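Local coordinates for putative glutathione transferase (Sphingobium chlorophenolicum, PDB 4FQU), which catalyses the glutathione-dependent reduction of glutathionyl-hydroquinones to hydroquinones, a step in the breakdown of the pollutant pentachlorophenol, at residues Phe51-Ile61 with Pro274-Tyr285. Numbering follows the deposited sequence.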
loop_
_atom_site.group_PDB
_atom_site.type_symbol
_atom_site.label_atom_id
_atom_site.label_comp_id
_atom_site.label_asym_id
_atom_site.label_seq_id
_atom_site.Cartn_x
_atom_site.Cartn_y
_atom_site.Cartn_z
ATOM N N PHE A 51 -9.246 -5.733 19.011
ATOM C CA PHE A 51 -7.872 -5.373 18.789
ATOM C C PHE A 51 -7.709 -4.568 17.492
ATOM O O PHE A 51 -6.678 -3.903 17.296
ATOM C CB PHE A 51 -6.993 -6.625 18.800
ATOM C CG PHE A 51 -6.526 -7.030 20.171
ATOM C CD1 PHE A 51 -5.684 -6.226 20.899
ATOM C CD2 PHE A 51 -6.926 -8.206 20.733
ATOM C CE1 PHE A 51 -5.262 -6.613 22.169
ATOM C CE2 PHE A 51 -6.507 -8.562 21.984
ATOM C CZ PHE A 51 -5.676 -7.792 22.687
ATOM N N ALA A 52 -8.718 -4.608 16.618
ATOM C CA ALA A 52 -8.576 -3.970 15.319
ATOM C C ALA A 52 -8.812 -2.471 15.429
ATOM O O ALA A 52 -7.940 -1.678 15.030
ATOM C CB ALA A 52 -9.506 -4.590 14.351
ATOM N N CYS A 53 -9.976 -2.103 15.986
ATOM C CA CYS A 53 -10.440 -0.720 16.160
ATOM C C CYS A 53 -9.470 0.166 16.924
ATOM O O CYS A 53 -9.168 -0.125 18.075
ATOM C CB CYS A 53 -11.710 -0.773 16.987
ATOM S SG CYS A 53 -12.825 0.471 16.609
ATOM N N PRO A 54 -8.985 1.263 16.318
ATOM C CA PRO A 54 -8.094 2.158 17.069
ATOM C C PRO A 54 -8.902 3.049 18.008
ATOM O O PRO A 54 -8.368 3.755 18.852
ATOM C CB PRO A 54 -7.471 2.997 15.981
ATOM C CG PRO A 54 -8.540 3.124 15.015
ATOM C CD PRO A 54 -9.250 1.792 14.975
ATOM N N TRP A 55 -10.216 3.020 17.864
ATOM C CA TRP A 55 -11.044 3.834 18.725
ATOM C C TRP A 55 -11.192 3.010 19.973
ATOM O O TRP A 55 -11.167 3.562 21.064
ATOM C CB TRP A 55 -12.431 4.128 18.119
ATOM C CG TRP A 55 -12.384 4.682 16.725
ATOM C CD1 TRP A 55 -12.648 4.003 15.564
ATOM C CD2 TRP A 55 -12.014 6.008 16.332
ATOM N NE1 TRP A 55 -12.453 4.827 14.479
ATOM C CE2 TRP A 55 -12.067 6.061 14.928
ATOM C CE3 TRP A 55 -11.607 7.131 17.024
ATOM C CZ2 TRP A 55 -11.751 7.184 14.220
ATOM C CZ3 TRP A 55 -11.292 8.243 16.311
ATOM C CH2 TRP A 55 -11.361 8.263 14.919
ATOM N N ALA A 56 -11.338 1.690 19.826
ATOM C CA ALA A 56 -11.525 0.854 21.016
ATOM C C ALA A 56 -10.210 0.761 21.780
ATOM O O ALA A 56 -10.181 0.740 23.041
ATOM C CB ALA A 56 -12.037 -0.524 20.667
ATOM N N HIS A 57 -9.117 0.738 21.018
ATOM C CA HIS A 57 -7.794 0.768 21.623
ATOM C C HIS A 57 -7.698 1.864 22.661
ATOM O O HIS A 57 -7.083 1.680 23.692
ATOM C CB HIS A 57 -6.735 1.010 20.572
ATOM C CG HIS A 57 -5.386 0.495 20.949
ATOM N ND1 HIS A 57 -4.337 0.455 20.059
ATOM C CD2 HIS A 57 -4.917 -0.002 22.116
ATOM C CE1 HIS A 57 -3.279 -0.053 20.661
ATOM N NE2 HIS A 57 -3.602 -0.335 21.909
ATOM N N ARG A 58 -8.286 3.021 22.368
ATOM C CA ARG A 58 -8.153 4.142 23.267
ATOM C C ARG A 58 -8.636 3.680 24.617
ATOM O O ARG A 58 -7.898 3.813 25.590
ATOM C CB ARG A 58 -8.996 5.308 22.848
ATOM C CG ARG A 58 -8.463 6.200 21.821
ATOM C CD ARG A 58 -9.675 6.971 21.250
ATOM N NE ARG A 58 -9.361 8.139 20.437
ATOM C CZ ARG A 58 -10.286 8.960 19.983
ATOM N NH1 ARG A 58 -11.550 8.716 20.279
ATOM N NH2 ARG A 58 -9.950 10.019 19.259
ATOM N N VAL A 59 -9.864 3.139 24.696
ATOM C CA VAL A 59 -10.333 2.695 26.003
ATOM C C VAL A 59 -9.542 1.530 26.560
ATOM O O VAL A 59 -9.366 1.455 27.746
ATOM C CB VAL A 59 -11.869 2.526 26.182
ATOM C CG1 VAL A 59 -12.604 3.123 25.099
ATOM C CG2 VAL A 59 -12.243 1.105 26.365
ATOM N N LEU A 60 -9.003 0.647 25.740
ATOM C CA LEU A 60 -8.149 -0.381 26.355
ATOM C C LEU A 60 -6.908 0.222 27.055
ATOM O O LEU A 60 -6.521 -0.178 28.155
ATOM C CB LEU A 60 -7.749 -1.477 25.368
ATOM C CG LEU A 60 -8.806 -2.377 24.746
ATOM C CD1 LEU A 60 -8.076 -3.199 23.750
ATOM C CD2 LEU A 60 -9.485 -3.261 25.767
ATOM N N ILE A 61 -6.297 1.207 26.424
ATOM C CA ILE A 61 -5.145 1.816 27.016
ATOM C C ILE A 61 -5.474 2.527 28.313
ATOM O O ILE A 61 -4.674 2.499 29.242
ATOM C CB ILE A 61 -4.520 2.785 26.089
ATOM C CG1 ILE A 61 -4.054 2.023 24.840
ATOM C CG2 ILE A 61 -3.394 3.460 26.811
ATOM C CD1 ILE A 61 -3.621 2.879 23.651
ATOM N N PRO A 274 0.410 -4.937 26.209
ATOM C CA PRO A 274 -0.525 -6.036 26.029
ATOM C C PRO A 274 -1.795 -5.637 25.332
ATOM O O PRO A 274 -2.567 -6.526 24.998
ATOM C CB PRO A 274 -0.844 -6.458 27.450
ATOM C CG PRO A 274 0.329 -6.063 28.198
ATOM C CD PRO A 274 0.808 -4.805 27.607
ATOM N N THR A 275 -2.015 -4.348 25.107
ATOM C CA THR A 275 -3.232 -3.943 24.422
ATOM C C THR A 275 -3.034 -3.874 22.914
ATOM O O THR A 275 -3.966 -3.559 22.172
ATOM C CB THR A 275 -3.825 -2.613 24.954
ATOM O OG1 THR A 275 -2.931 -1.532 24.713
ATOM C CG2 THR A 275 -4.121 -2.692 26.445
ATOM N N ILE A 276 -1.821 -4.173 22.455
ATOM C CA ILE A 276 -1.512 -4.109 21.030
ATOM C C ILE A 276 -1.576 -5.484 20.402
ATOM O O ILE A 276 -1.106 -6.420 20.976
ATOM C CB ILE A 276 -0.117 -3.546 20.766
ATOM C CG1 ILE A 276 0.030 -2.157 21.389
ATOM C CG2 ILE A 276 0.138 -3.526 19.281
ATOM C CD1 ILE A 276 1.395 -1.589 21.323
ATOM N N ASN A 277 -2.171 -5.631 19.232
ATOM C CA ASN A 277 -2.078 -6.920 18.582
ATOM C C ASN A 277 -2.153 -6.660 17.101
ATOM O O ASN A 277 -3.214 -6.649 16.490
ATOM C CB ASN A 277 -3.144 -7.905 19.092
ATOM C CG ASN A 277 -3.047 -9.279 18.418
ATOM O OD1 ASN A 277 -2.743 -9.362 17.230
ATOM N ND2 ASN A 277 -3.309 -10.358 19.176
ATOM N N LEU A 278 -0.995 -6.395 16.540
ATOM C CA LEU A 278 -0.911 -5.970 15.164
ATOM C C LEU A 278 -1.278 -7.084 14.192
ATOM O O LEU A 278 -1.816 -6.810 13.146
ATOM C CB LEU A 278 0.487 -5.434 14.893
ATOM C CG LEU A 278 0.632 -3.953 14.571
ATOM C CD1 LEU A 278 -0.324 -3.122 15.332
ATOM C CD2 LEU A 278 2.067 -3.472 14.766
ATOM N N ARG A 279 -1.017 -8.338 14.529
ATOM C CA ARG A 279 -1.440 -9.435 13.668
ATOM C C ARG A 279 -2.926 -9.271 13.440
ATOM O O ARG A 279 -3.397 -9.217 12.305
ATOM C CB ARG A 279 -1.157 -10.782 14.319
ATOM C CG ARG A 279 -1.225 -11.940 13.392
ATOM C CD ARG A 279 -0.892 -13.304 14.021
ATOM N NE ARG A 279 0.346 -13.308 14.793
ATOM C CZ ARG A 279 0.762 -14.297 15.584
ATOM N NH1 ARG A 279 0.051 -15.399 15.722
ATOM N NH2 ARG A 279 1.903 -14.170 16.247
ATOM N N HIS A 280 -3.668 -9.168 14.531
ATOM C CA HIS A 280 -5.102 -9.022 14.472
ATOM C C HIS A 280 -5.553 -7.807 13.692
ATOM O O HIS A 280 -6.366 -7.922 12.800
ATOM C CB HIS A 280 -5.619 -8.922 15.882
ATOM C CG HIS A 280 -7.108 -9.042 16.018
ATOM N ND1 HIS A 280 -7.726 -10.199 16.458
ATOM C CD2 HIS A 280 -8.094 -8.127 15.829
ATOM C CE1 HIS A 280 -9.031 -9.988 16.520
ATOM N NE2 HIS A 280 -9.279 -8.742 16.148
ATOM N N ALA A 281 -5.045 -6.630 14.011
ATOM C CA ALA A 281 -5.445 -5.458 13.230
ATOM C C ALA A 281 -5.178 -5.656 11.733
ATOM O O ALA A 281 -6.082 -5.559 10.897
ATOM C CB ALA A 281 -4.756 -4.215 13.730
ATOM N N LYS A 282 -3.930 -5.958 11.407
ATOM C CA LYS A 282 -3.529 -6.251 10.037
ATOM C C LYS A 282 -4.616 -7.147 9.385
ATOM O O LYS A 282 -5.171 -6.809 8.343
ATOM C CB LYS A 282 -2.149 -6.925 10.015
ATOM C CG LYS A 282 -0.972 -6.225 9.364
ATOM C CD LYS A 282 -0.063 -7.273 8.693
ATOM C CE LYS A 282 1.311 -6.753 8.308
ATOM N NZ LYS A 282 2.272 -6.357 9.435
ATOM N N ALA A 283 -4.954 -8.267 10.022
ATOM C CA ALA A 283 -5.995 -9.149 9.492
ATOM C C ALA A 283 -7.387 -8.527 9.362
ATOM O O ALA A 283 -8.091 -8.750 8.400
ATOM C CB ALA A 283 -6.084 -10.303 10.306
ATOM N N HIS A 284 -7.817 -7.770 10.349
ATOM C CA HIS A 284 -9.117 -7.188 10.220
ATOM C C HIS A 284 -9.135 -6.219 9.089
ATOM O O HIS A 284 -10.099 -6.229 8.350
ATOM C CB HIS A 284 -9.489 -6.376 11.409
ATOM C CG HIS A 284 -10.488 -5.319 11.078
ATOM N ND1 HIS A 284 -11.831 -5.589 10.940
ATOM C CD2 HIS A 284 -10.337 -4.001 10.812
ATOM C CE1 HIS A 284 -12.475 -4.471 10.664
ATOM N NE2 HIS A 284 -11.592 -3.493 10.577
ATOM N N TYR A 285 -8.130 -5.340 8.986
ATOM C CA TYR A 285 -8.138 -4.315 7.914
ATOM C C TYR A 285 -8.013 -4.844 6.487
ATOM O O TYR A 285 -8.754 -4.436 5.607
ATOM C CB TYR A 285 -7.070 -3.244 8.096
ATOM C CG TYR A 285 -7.414 -2.193 9.105
ATOM C CD1 TYR A 285 -6.972 -2.290 10.405
ATOM C CD2 TYR A 285 -8.184 -1.093 8.765
ATOM C CE1 TYR A 285 -7.297 -1.328 11.335
ATOM C CE2 TYR A 285 -8.488 -0.127 9.698
ATOM C CZ TYR A 285 -8.039 -0.257 10.966
ATOM O OH TYR A 285 -8.304 0.701 11.891
HETATM O O HOH W 1 -6.131 -2.417 20.017
#
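The first torsions of H57 and T275 bring ring and hydroxyl together: the imidazole swings out with CG anti to the backbone N (chi1 -155°), and in T275 a chi1 of 64° sets OG1 between its own backbone N and carbonyl carbon. H57 NE2 then donates to T275 OG1 over 3.1 Å, with the oxygen lying in the ring plane though the N-H angle is bent. R237 binds H57 ND1, while OG1 also bonds to V272 O. With both nitrogens engaged, the ring is fixed in rotation; a leucine in its place would probably leave T275 OG1 without this donor and R237 without its ring partner. Next along, a water donates to both F51 O and T275 O.

F51 wedges between residues 274-277 and the start of helix 278-287, CE1 edge-on to T275 O. N277 CB sits over one face of its ring, 3.8 Å from the centroid. F51 CB in turn lies over the H280 imidazole, and the edge of F51 points toward that ring's face, planes at 63°. N277, the N-cap, takes a hydrogen bond from H280 N at OD1 (2.9 Å). Farther along helix 278-287, A52 CB packs on H284 CB and CG, and Y285 OH, bonded to Y184 and Y242, reaches P54 CD.

The contact thus joins the thioredoxin-like domain to the helical domain of this GST fold through aromatic and CH-pi packing, one direct hydrogen bond and one water bridge. R237 of helix 226-245, bonded to F51 O, A52 O and H57, grips the turn before C53, the probable nucleophile.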